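Local coordinates for protein peptidase (Pseudomonas aeruginosa, PDB 5LOX) that probably acts as a peptidase of the Ntn-hydrolase clan, an ancestral relative of the proteasome beta subunit whose copies build a helical assembly, at residues A[44-49]-A[111-116]; A[152-157]-A[169-174]; A[37-42]-A[200-205]; A[56-61]-A[87-92]. The protein carries 3 engineered substitutions. All blocks are in the same frame, centred on the assembly; numbering follows the deposited sequence.

Interaction 1: A[44-49]-A[111-116]; sequences LVVQTA and FMVGGQ. Engineered in segment 111-116: Met112 (natural residue Leu).
Leu44 opens an antiparallel ladder in which strand 44-49 pairs with strand 111-116, two neighbouring inner strands of one beta sheet in the layered alpha-beta-beta-alpha fold of proteasome-type Ntn hydrolases. Leu44 CA lies 4.4 Å from Gly115 CA in a non-hydrogen-bonded pair. Gly115 has a phi of 153°, a conformation that suits glycine. Val45 and Gly114 then form a hydrogen-bonded pair, Val45 N giving to Gly114 O at 2.7 Å and Gly114 N returning a bond to Val45 O. Branched valines suit the extended backbone here. Val46 turns to the helix side of the sheet, with Leu44, Thr48, Phe111 and Val113. Its CG1, anti to the backbone N (chi1 177°), is carried to CD1 of the Phe111 ring at 3.9 Å. Gln47 points to the opposite face, against strand 2-8 of the second sheet. Its backbone makes both bonds of a second hydrogen-bonded pair with Met112, an engineered residue present as selenomethionine. A buried amide needs partners, and Gln47 NE2 finds them in Ser16 OG and Val4 O, which tie the two sheets together. Gln47 OE1 meets the selenomethionine methyl, Met112 CE, at 3.5 Å. Thr48 returns to the helix side and offers its methyl rather than its hydroxyl to Phe111, whose aromatic ring also packs on Val58 and Thr90 of the overlying helices. Along this last pair Thr48 CG2 lies 3.7 Å from Phe111 CE1, approaching the ring obliquely.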
loop_
_atom_site.group_PDB
_atom_site.type_symbol
_atom_site.label_atom_id
_atom_site.label_comp_id
_atom_site.label_asym_id
_atom_site.label_seq_id
_atom_site.Cartn_x
_atom_site.Cartn_y
_atom_site.Cartn_z
ATOM N N LEU A 44 -41.291 -96.968 59.379
ATOM C CA LEU A 44 -40.369 -96.512 58.336
ATOM C C LEU A 44 -40.373 -95.012 58.258
ATOM O O LEU A 44 -41.422 -94.380 58.337
ATOM C CB LEU A 44 -40.766 -97.087 56.995
ATOM C CG LEU A 44 -40.594 -98.601 56.873
ATOM C CD1 LEU A 44 -41.368 -99.119 55.668
ATOM C CD2 LEU A 44 -39.121 -98.959 56.769
ATOM N N VAL A 45 -39.192 -94.440 58.128
ATOM C CA VAL A 45 -39.048 -93.000 58.007
ATOM C C VAL A 45 -38.381 -92.695 56.686
ATOM O O VAL A 45 -37.390 -93.315 56.335
ATOM C CB VAL A 45 -38.183 -92.426 59.147
ATOM C CG1 VAL A 45 -37.939 -90.938 58.945
ATOM C CG2 VAL A 45 -38.875 -92.650 60.475
ATOM N N VAL A 46 -38.898 -91.704 55.981
ATOM C CA VAL A 46 -38.254 -91.222 54.767
ATOM C C VAL A 46 -37.907 -89.747 54.894
ATOM O O VAL A 46 -38.763 -88.930 55.253
ATOM C CB VAL A 46 -39.187 -91.390 53.571
ATOM C CG1 VAL A 46 -38.557 -90.816 52.320
ATOM C CG2 VAL A 46 -39.504 -92.855 53.364
ATOM N N GLN A 47 -36.657 -89.411 54.613
ATOM C CA GLN A 47 -36.240 -88.014 54.554
ATOM C C GLN A 47 -35.886 -87.646 53.150
ATOM O O GLN A 47 -35.480 -88.484 52.364
ATOM C CB GLN A 47 -35.029 -87.761 55.442
ATOM C CG GLN A 47 -35.340 -87.792 56.937
ATOM C CD GLN A 47 -34.112 -88.003 57.787
ATOM O OE1 GLN A 47 -33.430 -89.020 57.656
ATOM N NE2 GLN A 47 -33.773 -87.014 58.603
ATOM N N THR A 48 -36.054 -86.369 52.830
ATOM C CA THR A 48 -35.922 -85.891 51.445
ATOM C C THR A 48 -34.946 -84.752 51.347
ATOM O O THR A 48 -34.840 -83.935 52.255
ATOM C CB THR A 48 -37.271 -85.395 50.901
ATOM O OG1 THR A 48 -37.731 -84.301 51.703
ATOM C CG2 THR A 48 -38.306 -86.496 50.961
ATOM N N ALA A 49 -34.279 -84.673 50.209
ATOM C CA ALA A 49 -33.445 -83.533 49.882
ATOM C C ALA A 49 -33.393 -83.399 48.385
ATOM O O ALA A 49 -33.573 -84.370 47.679
ATOM C CB ALA A 49 -32.074 -83.750 50.437
ATOM N N PHE A 111 -32.701 -89.262 49.120
ATOM C CA PHE A 111 -33.566 -89.693 50.212
ATOM C C PHE A 111 -32.795 -90.461 51.246
ATOM O O PHE A 111 -31.795 -91.074 50.933
ATOM C CB PHE A 111 -34.618 -90.646 49.676
ATOM C CG PHE A 111 -35.547 -90.043 48.689
ATOM C CD1 PHE A 111 -36.723 -89.466 49.109
ATOM C CD2 PHE A 111 -35.267 -90.079 47.346
ATOM C CE1 PHE A 111 -37.608 -88.919 48.204
ATOM C CE2 PHE A 111 -36.145 -89.550 46.427
ATOM C CZ PHE A 111 -37.321 -88.967 46.855
HETATM N N MSE A 112 -33.298 -90.485 52.477
HETATM C CA MSE A 112 -32.893 -91.533 53.454
HETATM C C MSE A 112 -34.111 -92.319 53.838
HETATM O O MSE A 112 -35.201 -91.776 53.935
HETATM C CB MSE A 112 -32.179 -91.024 54.705
HETATM C CG MSE A 112 -30.990 -90.255 54.185
HETATM SE SE MSE A 112 -29.639 -90.039 55.556
HETATM C CE MSE A 112 -30.280 -88.307 56.195
ATOM N N VAL A 113 -33.922 -93.624 53.968
ATOM C CA VAL A 113 -34.975 -94.523 54.325
ATOM C C VAL A 113 -34.434 -95.354 55.461
ATOM O O VAL A 113 -33.451 -96.042 55.304
ATOM C CB VAL A 113 -35.338 -95.455 53.170
ATOM C CG1 VAL A 113 -36.445 -96.402 53.600
ATOM C CG2 VAL A 113 -35.773 -94.644 51.962
ATOM N N GLY A 114 -35.096 -95.292 56.606
ATOM C CA GLY A 114 -34.689 -96.080 57.753
ATOM C C GLY A 114 -35.869 -96.517 58.576
ATOM O O GLY A 114 -36.978 -96.000 58.422
ATOM N N GLY A 115 -35.642 -97.493 59.435
ATOM C CA GLY A 115 -36.712 -97.974 60.288
ATOM C C GLY A 115 -36.516 -99.413 60.696
ATOM O O GLY A 115 -35.401 -99.916 60.670
ATOM N N GLN A 116 -37.611 -100.071 61.072
ATOM C CA GLN A 116 -37.564 -101.460 61.490
ATOM C C GLN A 116 -38.846 -102.168 61.151
ATOM O O GLN A 116 -39.938 -101.668 61.400
ATOM C CB GLN A 116 -37.339 -101.559 62.992
ATOM C CG GLN A 116 -37.222 -102.993 63.460
ATOM C CD GLN A 116 -36.698 -103.124 64.868
ATOM O OE1 GLN A 116 -36.933 -102.265 65.725
ATOM N NE2 GLN A 116 -35.971 -104.201 65.121
#

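Interaction 2: A[152-157]-A[169-174]; sequences KPILDR and LRCALV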
loop_
_atom_site.group_PDB
_atom_site.type_symbol
_atom_site.label_atom_id
_atom_site.label_comp_id
_atom_site.label_asym_id
_atom_site.label_seq_id
_atom_site.Cartn_x
_atom_site.Cartn_y
_atom_site.Cartn_z
ATOM N N LYS A 152 -20.677 -81.671 59.739
ATOM C CA LYS A 152 -20.086 -82.991 59.754
ATOM C C LYS A 152 -19.047 -83.186 60.867
ATOM O O LYS A 152 -19.024 -84.239 61.466
ATOM C CB LYS A 152 -19.460 -83.322 58.407
ATOM C CG LYS A 152 -19.147 -84.796 58.263
ATOM C CD LYS A 152 -18.700 -85.070 56.854
ATOM C CE LYS A 152 -18.358 -86.533 56.647
ATOM N NZ LYS A 152 -16.901 -86.711 56.855
ATOM N N PRO A 153 -18.204 -82.178 61.139
ATOM C CA PRO A 153 -17.102 -82.450 62.031
ATOM C C PRO A 153 -17.569 -82.848 63.396
ATOM O O PRO A 153 -17.052 -83.806 63.947
ATOM C CB PRO A 153 -16.359 -81.128 62.076
ATOM C CG PRO A 153 -16.594 -80.547 60.731
ATOM C CD PRO A 153 -18.024 -80.897 60.439
ATOM N N ILE A 154 -18.572 -82.173 63.930
ATOM C CA ILE A 154 -19.015 -82.542 65.260
ATOM C C ILE A 154 -19.514 -84.008 65.339
ATOM O O ILE A 154 -19.333 -84.689 66.352
ATOM C CB ILE A 154 -20.046 -81.547 65.808
ATOM C CG1 ILE A 154 -20.137 -81.670 67.332
ATOM C CG2 ILE A 154 -21.398 -81.730 65.152
ATOM C CD1 ILE A 154 -18.902 -81.136 68.051
ATOM N N LEU A 155 -20.107 -84.503 64.263
ATOM C CA LEU A 155 -20.548 -85.877 64.231
ATOM C C LEU A 155 -19.372 -86.829 64.095
ATOM O O LEU A 155 -19.321 -87.846 64.767
ATOM C CB LEU A 155 -21.528 -86.071 63.079
ATOM C CG LEU A 155 -22.790 -85.199 63.179
ATOM C CD1 LEU A 155 -23.697 -85.405 61.980
ATOM C CD2 LEU A 155 -23.559 -85.510 64.447
ATOM N N ASP A 156 -18.451 -86.530 63.188
ATOM C CA ASP A 156 -17.263 -87.335 63.027
ATOM C C ASP A 156 -16.559 -87.468 64.365
ATOM O O ASP A 156 -16.122 -88.555 64.730
ATOM C CB ASP A 156 -16.310 -86.713 62.022
ATOM C CG ASP A 156 -16.633 -87.093 60.597
ATOM O OD1 ASP A 156 -17.292 -88.147 60.362
ATOM O OD2 ASP A 156 -16.221 -86.323 59.687
ATOM N N ARG A 157 -16.441 -86.372 65.109
ATOM C CA ARG A 157 -15.690 -86.375 66.379
ATOM C C ARG A 157 -16.303 -87.218 67.468
ATOM O O ARG A 157 -15.596 -87.872 68.184
ATOM C CB ARG A 157 -15.542 -84.956 66.922
ATOM C CG ARG A 157 -14.584 -84.079 66.137
ATOM C CD ARG A 157 -14.589 -82.665 66.692
ATOM N NE ARG A 157 -13.227 -82.177 66.920
ATOM C CZ ARG A 157 -12.673 -81.132 66.317
ATOM N NH1 ARG A 157 -13.359 -80.425 65.431
ATOM N NH2 ARG A 157 -11.434 -80.792 66.609
ATOM N N LEU A 169 -28.927 -87.380 69.574
ATOM C CA LEU A 169 -29.850 -86.330 69.198
ATOM C C LEU A 169 -29.252 -84.970 69.509
ATOM O O LEU A 169 -29.328 -84.040 68.728
ATOM C CB LEU A 169 -31.149 -86.493 69.981
ATOM C CG LEU A 169 -32.206 -85.431 69.707
ATOM C CD1 LEU A 169 -32.570 -85.433 68.246
ATOM C CD2 LEU A 169 -33.442 -85.693 70.545
ATOM N N ARG A 170 -28.674 -84.865 70.699
ATOM C CA ARG A 170 -28.030 -83.638 71.148
ATOM C C ARG A 170 -26.937 -83.247 70.177
ATOM O O ARG A 170 -26.772 -82.100 69.786
ATOM C CB ARG A 170 -27.413 -83.896 72.508
ATOM C CG ARG A 170 -27.109 -82.657 73.299
ATOM C CD ARG A 170 -27.289 -82.972 74.760
ATOM N NE ARG A 170 -26.163 -83.720 75.326
ATOM C CZ ARG A 170 -26.270 -84.588 76.337
ATOM N NH1 ARG A 170 -27.465 -84.875 76.900
ATOM N NH2 ARG A 170 -25.187 -85.196 76.783
ATOM N N CYS A 171 -26.185 -84.248 69.785
ATOM C CA CYS A 171 -25.122 -84.050 68.849
ATOM C C CYS A 171 -25.645 -83.502 67.524
ATOM O O CYS A 171 -25.118 -82.561 66.961
ATOM C CB CYS A 171 -24.442 -85.391 68.640
ATOM S SG CYS A 171 -22.710 -85.182 68.359
ATOM N N ALA A 172 -26.693 -84.127 67.017
ATOM C CA ALA A 172 -27.346 -83.665 65.798
ATOM C C ALA A 172 -27.733 -82.207 65.919
ATOM O O ALA A 172 -27.572 -81.455 64.988
ATOM C CB ALA A 172 -28.589 -84.512 65.511
ATOM N N LEU A 173 -28.283 -81.817 67.058
ATOM C CA LEU A 173 -28.754 -80.451 67.205
ATOM C C LEU A 173 -27.608 -79.469 67.082
ATOM O O LEU A 173 -27.758 -78.393 66.531
ATOM C CB LEU A 173 -29.484 -80.278 68.528
ATOM C CG LEU A 173 -30.818 -81.012 68.609
ATOM C CD1 LEU A 173 -31.377 -80.924 70.020
ATOM C CD2 LEU A 173 -31.827 -80.449 67.627
ATOM N N VAL A 174 -26.452 -79.833 67.620
ATOM C CA VAL A 174 -25.305 -78.946 67.544
ATOM C C VAL A 174 -24.859 -78.864 66.082
ATOM O O VAL A 174 -24.468 -77.806 65.594
ATOM C CB VAL A 174 -24.179 -79.442 68.448
ATOM C CG1 VAL A 174 -22.918 -78.608 68.268
ATOM C CG2 VAL A 174 -24.610 -79.410 69.900
#
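Leu155 and Cys171 meet where two nearly antiparallel helices, 152-157 and 169-174, lie side by side; the axes of the two segments approach to 9.0 Å, with 154° between their directions. Leu155 leaves its helix beside the partner, not at it; CG stands anti to the carbonyl carbon (chi1 -60°), and beyond it the CD2 methyl comes to 4.0 Å from Cys171 SG. This methyl also approaches the backbone of Ala172, whose small side chain points away from the contact. The sulfur lies against two neighbours of helix 152-157, Leu155 CD2 and the carbonyl Ile154 O. One turn further along helix 169-174, Val174 points at Ile154, which points back, and Ile154 CG1 comes to 4.2 Å from Val174 CG1. Apolar side chains suit this seam, which no hydrogen bond crosses. On the far side of helix 152-157, Lys152 NZ and Asp156 OD2 form a salt bridge, and both also bond to Ser182 of a second subunit, while Arg157 forms a salt bridge with Asp177 of that subunit. The pair belongs to the other outer helical layer of the alpha-beta-beta-alpha sandwich: Leu155 packs on strands 2-8 and 142-146 of the sheet beneath, and Trp222 of helix 213-232 packs on both Ile154 and Val174.

Interaction 3: A[37-42]-A[200-205]; sequences GTPGER and LILPEG
Thr38 O is gripped by two backbone donors of its own turn, Arg42 N at 2.9 Å and Glu41 N at 3.1 Å, which close the tight connection between strands 33-38 and 42-50. Across the contact, Gly40 N at the tip of this turn gives a hydrogen bond to Leu200 O at 2.7 Å; the donor lies nearly on the line of the carbonyl bond, with a C=O...N angle of 171°. Thr38 to Glu41 form a type II beta turn, with proline and glycine in the two central places that suit them. Leu200 CG, anti to the carbonyl carbon (chi1 -60°), carries two methyls that lie against the backbone beyond: CD1 meets Gly40 O and CD2 meets Glu41 O, the latter at 3.8 Å. Leu202 points into the base of the turn. Its CD1 touches Pro39 N at 3.6 Å, the proline ring and Arg42 O, while CD2 turns to Gly37 O. Gly37, with a phi of 155°, has a backbone conformation that suits glycine. Arg42 NH2 bonds to Val76 O. The contact lies near the surface, where the loop between strands 190-196 and 206-208 of one sheet packs against the hairpin of the other, with Leu200 also against Gln116 of strand 109-117.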
loop_
_atom_site.group_PDB
_atom_site.type_symbol
_atom_site.label_atom_id
_atom_site.label_comp_id
_atom_site.label_asym_id
_atom_site.label_seq_id
_atom_site.Cartn_x
_atom_site.Cartn_y
_atom_site.Cartn_z
ATOM N N GLY A 37 -46.136 -96.629 58.823
ATOM C CA GLY A 37 -46.089 -97.884 59.552
ATOM C C GLY A 37 -47.403 -98.374 60.131
ATOM O O GLY A 37 -48.413 -97.678 60.082
ATOM N N THR A 38 -47.357 -99.582 60.695
ATOM C CA THR A 38 -48.466 -100.153 61.448
ATOM C C THR A 38 -47.937 -100.487 62.842
ATOM O O THR A 38 -46.905 -101.143 62.960
ATOM C CB THR A 38 -49.079 -101.370 60.721
ATOM O OG1 THR A 38 -48.126 -101.929 59.813
ATOM C CG2 THR A 38 -50.319 -100.928 59.892
ATOM N N PRO A 39 -48.603 -99.976 63.908
ATOM C CA PRO A 39 -48.078 -100.205 65.268
ATOM C C PRO A 39 -47.943 -101.691 65.629
ATOM O O PRO A 39 -48.827 -102.476 65.335
ATOM C CB PRO A 39 -49.114 -99.526 66.167
ATOM C CG PRO A 39 -49.721 -98.468 65.308
ATOM C CD PRO A 39 -49.755 -99.054 63.925
ATOM N N GLY A 40 -46.821 -102.046 66.255
ATOM C CA GLY A 40 -46.541 -103.420 66.628
ATOM C C GLY A 40 -45.998 -104.280 65.496
ATOM O O GLY A 40 -45.599 -105.419 65.737
ATOM N N GLU A 41 -45.910 -103.717 64.289
ATOM C CA GLU A 41 -45.387 -104.429 63.115
ATOM C C GLU A 41 -44.226 -103.673 62.404
ATOM O O GLU A 41 -43.187 -104.280 62.109
ATOM C CB GLU A 41 -46.549 -104.782 62.176
ATOM C CG GLU A 41 -46.360 -104.508 60.684
ATOM C CD GLU A 41 -45.370 -105.422 59.990
ATOM O OE1 GLU A 41 -44.935 -106.416 60.576
ATOM O OE2 GLU A 41 -45.008 -105.119 58.838
ATOM N N ARG A 42 -44.355 -102.372 62.141
ATOM C CA ARG A 42 -43.253 -101.670 61.464
ATOM C C ARG A 42 -43.263 -100.150 61.616
ATOM O O ARG A 42 -44.317 -99.532 61.750
ATOM C CB ARG A 42 -43.198 -102.086 59.984
ATOM C CG ARG A 42 -43.833 -101.128 58.987
ATOM C CD ARG A 42 -44.712 -101.808 57.928
ATOM N NE ARG A 42 -44.282 -103.141 57.510
ATOM C CZ ARG A 42 -43.730 -103.467 56.340
ATOM N NH1 ARG A 42 -43.502 -102.572 55.394
ATOM N NH2 ARG A 42 -43.401 -104.723 56.125
ATOM N N LEU A 200 -41.118 -101.173 67.914
ATOM C CA LEU A 200 -42.154 -101.296 66.870
ATOM C C LEU A 200 -43.384 -100.397 67.064
ATOM O O LEU A 200 -44.495 -100.804 66.756
ATOM C CB LEU A 200 -42.585 -102.754 66.733
ATOM C CG LEU A 200 -41.480 -103.734 66.342
ATOM C CD1 LEU A 200 -42.001 -105.166 66.371
ATOM C CD2 LEU A 200 -40.916 -103.404 64.965
ATOM N N ILE A 201 -43.165 -99.177 67.565
ATOM C CA ILE A 201 -44.214 -98.163 67.700
ATOM C C ILE A 201 -43.883 -97.011 66.780
ATOM O O ILE A 201 -42.738 -96.867 66.351
ATOM C CB ILE A 201 -44.353 -97.645 69.155
ATOM C CG1 ILE A 201 -43.121 -96.829 69.583
ATOM C CG2 ILE A 201 -44.602 -98.808 70.113
ATOM C CD1 ILE A 201 -43.172 -96.288 71.003
ATOM N N LEU A 202 -44.872 -96.183 66.472
ATOM C CA LEU A 202 -44.654 -95.002 65.631
ATOM C C LEU A 202 -44.517 -93.790 66.518
ATOM O O LEU A 202 -45.511 -93.236 66.933
ATOM C CB LEU A 202 -45.830 -94.789 64.682
ATOM C CG LEU A 202 -45.934 -95.692 63.444
ATOM C CD1 LEU A 202 -46.410 -97.093 63.795
ATOM C CD2 LEU A 202 -46.877 -95.049 62.430
ATOM N N PRO A 203 -43.293 -93.367 66.816
ATOM C CA PRO A 203 -43.142 -92.186 67.657
ATOM C C PRO A 203 -43.764 -90.966 67.023
ATOM O O PRO A 203 -43.802 -90.874 65.808
ATOM C CB PRO A 203 -41.623 -91.975 67.735
ATOM C CG PRO A 203 -41.016 -93.208 67.164
ATOM C CD PRO A 203 -42.019 -93.751 66.201
ATOM N N GLU A 204 -44.230 -90.025 67.831
ATOM C CA GLU A 204 -44.889 -88.870 67.255
ATOM C C GLU A 204 -43.876 -87.920 66.638
ATOM O O GLU A 204 -44.198 -87.202 65.707
ATOM C CB GLU A 204 -45.801 -88.163 68.253
ATOM C CG GLU A 204 -47.218 -88.718 68.200
ATOM C CD GLU A 204 -48.208 -87.900 69.003
ATOM O OE1 GLU A 204 -48.157 -86.656 68.928
ATOM O OE2 GLU A 204 -49.052 -88.511 69.685
ATOM N N GLY A 205 -42.645 -87.942 67.126
ATOM C CA GLY A 205 -41.632 -87.034 66.612
ATOM C C GLY A 205 -41.891 -85.656 67.203
ATOM O O GLY A 205 -42.843 -85.482 67.942
#

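Interaction 4: A[56-61]-A[87-92]; sequences QSVINL and AETTRE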
loop_
_atom_site.group_PDB
_atom_site.type_symbol
_atom_site.label_atom_id
_atom_site.label_comp_id
_atom_site.label_asym_id
_atom_site.label_seq_id
_atom_site.Cartn_x
_atom_site.Cartn_y
_atom_site.Cartn_z
ATOM N N GLN A 56 -41.662 -84.359 46.446
ATOM C CA GLN A 56 -43.074 -84.361 46.802
ATOM C C GLN A 56 -43.847 -85.410 46.034
ATOM O O GLN A 56 -44.657 -86.118 46.584
ATOM C CB GLN A 56 -43.719 -83.029 46.505
ATOM C CG GLN A 56 -43.756 -82.126 47.689
ATOM C CD GLN A 56 -44.706 -80.975 47.456
ATOM O OE1 GLN A 56 -45.003 -80.605 46.308
ATOM N NE2 GLN A 56 -45.068 -80.310 48.529
ATOM N N SER A 57 -43.635 -85.480 44.729
ATOM C CA SER A 57 -44.339 -86.483 43.949
ATOM C C SER A 57 -44.033 -87.892 44.482
ATOM O O SER A 57 -44.905 -88.727 44.529
ATOM C CB SER A 57 -44.008 -86.334 42.460
ATOM O OG SER A 57 -44.773 -85.267 41.930
ATOM N N VAL A 58 -42.779 -88.152 44.831
ATOM C CA VAL A 58 -42.401 -89.472 45.277
ATOM C C VAL A 58 -43.140 -89.800 46.543
ATOM O O VAL A 58 -43.767 -90.828 46.647
ATOM C CB VAL A 58 -40.895 -89.564 45.510
ATOM C CG1 VAL A 58 -40.564 -90.782 46.344
ATOM C CG2 VAL A 58 -40.160 -89.630 44.175
ATOM N N ILE A 59 -43.106 -88.884 47.496
ATOM C CA ILE A 59 -43.783 -89.087 48.783
ATOM C C ILE A 59 -45.298 -89.249 48.609
ATOM O O ILE A 59 -45.918 -90.116 49.180
ATOM C CB ILE A 59 -43.547 -87.892 49.682
ATOM C CG1 ILE A 59 -42.076 -87.838 50.052
ATOM C CG2 ILE A 59 -44.423 -87.979 50.903
ATOM C CD1 ILE A 59 -41.662 -88.775 51.159
ATOM N N ASN A 60 -45.874 -88.412 47.767
ATOM C CA ASN A 60 -47.275 -88.492 47.499
ATOM C C ASN A 60 -47.692 -89.835 46.933
ATOM O O ASN A 60 -48.717 -90.368 47.301
ATOM C CB ASN A 60 -47.696 -87.368 46.558
ATOM C CG ASN A 60 -48.681 -86.391 47.243
ATOM O OD1 ASN A 60 -48.242 -85.362 47.730
ATOM N ND2 ASN A 60 -49.998 -86.712 47.300
ATOM N N LEU A 61 -46.918 -90.370 46.005
ATOM C CA LEU A 61 -47.287 -91.639 45.413
ATOM C C LEU A 61 -47.180 -92.734 46.464
ATOM O O LEU A 61 -47.965 -93.664 46.473
ATOM C CB LEU A 61 -46.420 -91.959 44.179
ATOM C CG LEU A 61 -46.565 -91.045 42.953
ATOM C CD1 LEU A 61 -45.711 -91.607 41.838
ATOM C CD2 LEU A 61 -48.000 -90.849 42.478
ATOM N N ALA A 87 -36.687 -95.836 45.665
ATOM C CA ALA A 87 -35.873 -95.602 44.477
ATOM C C ALA A 87 -36.661 -95.885 43.201
ATOM O O ALA A 87 -36.667 -95.097 42.268
ATOM C CB ALA A 87 -34.618 -96.462 44.538
ATOM N N GLU A 88 -37.279 -97.058 43.164
ATOM C CA GLU A 88 -38.147 -97.470 42.062
ATOM C C GLU A 88 -39.149 -96.362 41.749
ATOM O O GLU A 88 -39.355 -95.991 40.600
ATOM C CB GLU A 88 -38.821 -98.811 42.454
ATOM C CG GLU A 88 -40.097 -99.211 41.719
ATOM C CD GLU A 88 -39.831 -99.768 40.339
ATOM O OE1 GLU A 88 -38.706 -99.535 39.795
ATOM O OE2 GLU A 88 -40.747 -100.425 39.794
ATOM N N THR A 89 -39.770 -95.830 42.791
ATOM C CA THR A 89 -40.791 -94.771 42.639
ATOM C C THR A 89 -40.181 -93.479 42.096
ATOM O O THR A 89 -40.727 -92.853 41.223
ATOM C CB THR A 89 -41.455 -94.440 43.985
ATOM O OG1 THR A 89 -41.780 -95.647 44.678
ATOM C CG2 THR A 89 -42.696 -93.621 43.772
ATOM N N THR A 90 -39.004 -93.127 42.601
ATOM C CA THR A 90 -38.270 -91.980 42.095
ATOM C C THR A 90 -38.079 -92.105 40.578
ATOM O O THR A 90 -38.384 -91.179 39.855
ATOM C CB THR A 90 -36.893 -91.832 42.794
ATOM O OG1 THR A 90 -37.060 -91.885 44.215
ATOM C CG2 THR A 90 -36.276 -90.533 42.434
ATOM N N ARG A 91 -37.559 -93.250 40.106
ATOM C CA ARG A 91 -37.331 -93.473 38.669
ATOM C C ARG A 91 -38.582 -93.164 37.886
ATOM O O ARG A 91 -38.544 -92.561 36.821
ATOM C CB ARG A 91 -36.904 -94.923 38.395
ATOM C CG ARG A 91 -35.444 -95.227 38.655
ATOM C CD ARG A 91 -35.042 -96.624 38.174
ATOM N NE ARG A 91 -35.480 -97.702 39.076
ATOM C CZ ARG A 91 -34.845 -98.079 40.190
ATOM N NH1 ARG A 91 -35.330 -99.081 40.909
ATOM N NH2 ARG A 91 -33.731 -97.457 40.613
ATOM N N GLU A 92 -39.687 -93.653 38.399
ATOM C CA GLU A 92 -40.968 -93.499 37.740
ATOM C C GLU A 92 -41.347 -92.035 37.595
ATOM O O GLU A 92 -41.819 -91.613 36.552
ATOM C CB GLU A 92 -42.032 -94.246 38.539
ATOM C CG GLU A 92 -43.377 -94.323 37.849
ATOM C CD GLU A 92 -44.486 -94.687 38.806
ATOM O OE1 GLU A 92 -44.186 -95.396 39.802
ATOM O OE2 GLU A 92 -45.640 -94.300 38.532
#
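Val58 reaches from helix 56-61 toward Thr90 and Thr89 of helix 87-92. CB is directed toward that helix, and the two methyls then part. CG1, anti to the backbone N (chi1 163°), comes to 4.4 Å from Thr89 CG2. CG2 heads to the next residue, lying 3.7 Å from Thr90 CA and 3.8 Å from Thr90 OG1. A short, branched valine suits this approach, which brings Val58 CA and Thr90 CA within 5.8 Å. The threonines can face apolar neighbours because their hydroxyls are satisfied in their own helix: Thr89 OG1 bonds to Leu85 O and Thr90 OG1 to Val86 O. Thr89 thus presents its methyl to Leu61, lying alongside it in the opposite sense, and Thr89 CG2 is 4.1 Å from both Leu61 CB and Leu61 CD1. At the exposed end Leu61 CD1 passes the carboxylate of Glu92, which forms a salt bridge with Arg65. Tyr80 of a neighbouring subunit packs on Leu61, and its OH is hydrogen-bonded with Ser57 OG. The axes of the two segments approach to 9.2 Å and cross at 123°. This pair of helices, laid over the sheet that holds Phe111, forms one outer alpha layer of the four-layered sandwich of the proteasome-type Ntn-hydrolase fold.

Overall arrangement
Interaction 1 is the buried centre, about 7 Å from the middle of the chain to its own centre, and is the one built on a backbone hydrogen-bond ladder. Interaction 4 lies over the same sheet and touches it through Ile59 on Val46 and Thr48. Interaction 3 joins the sheet's margin, where Arg42 and Leu200 meet Gln116, and differs in being a surface contact with a single backbone bond and two leucines. Interaction 2, on the opposite side of the chain's centre from interaction 4, is also helix packing without a hydrogen bond across it, but with Leu, Ile, Val and Cys where interaction 4 uses threonine methyls. Both helix pairs also meet neighbouring subunits, whereas the segments of interactions 1 and 3 touch no other chain.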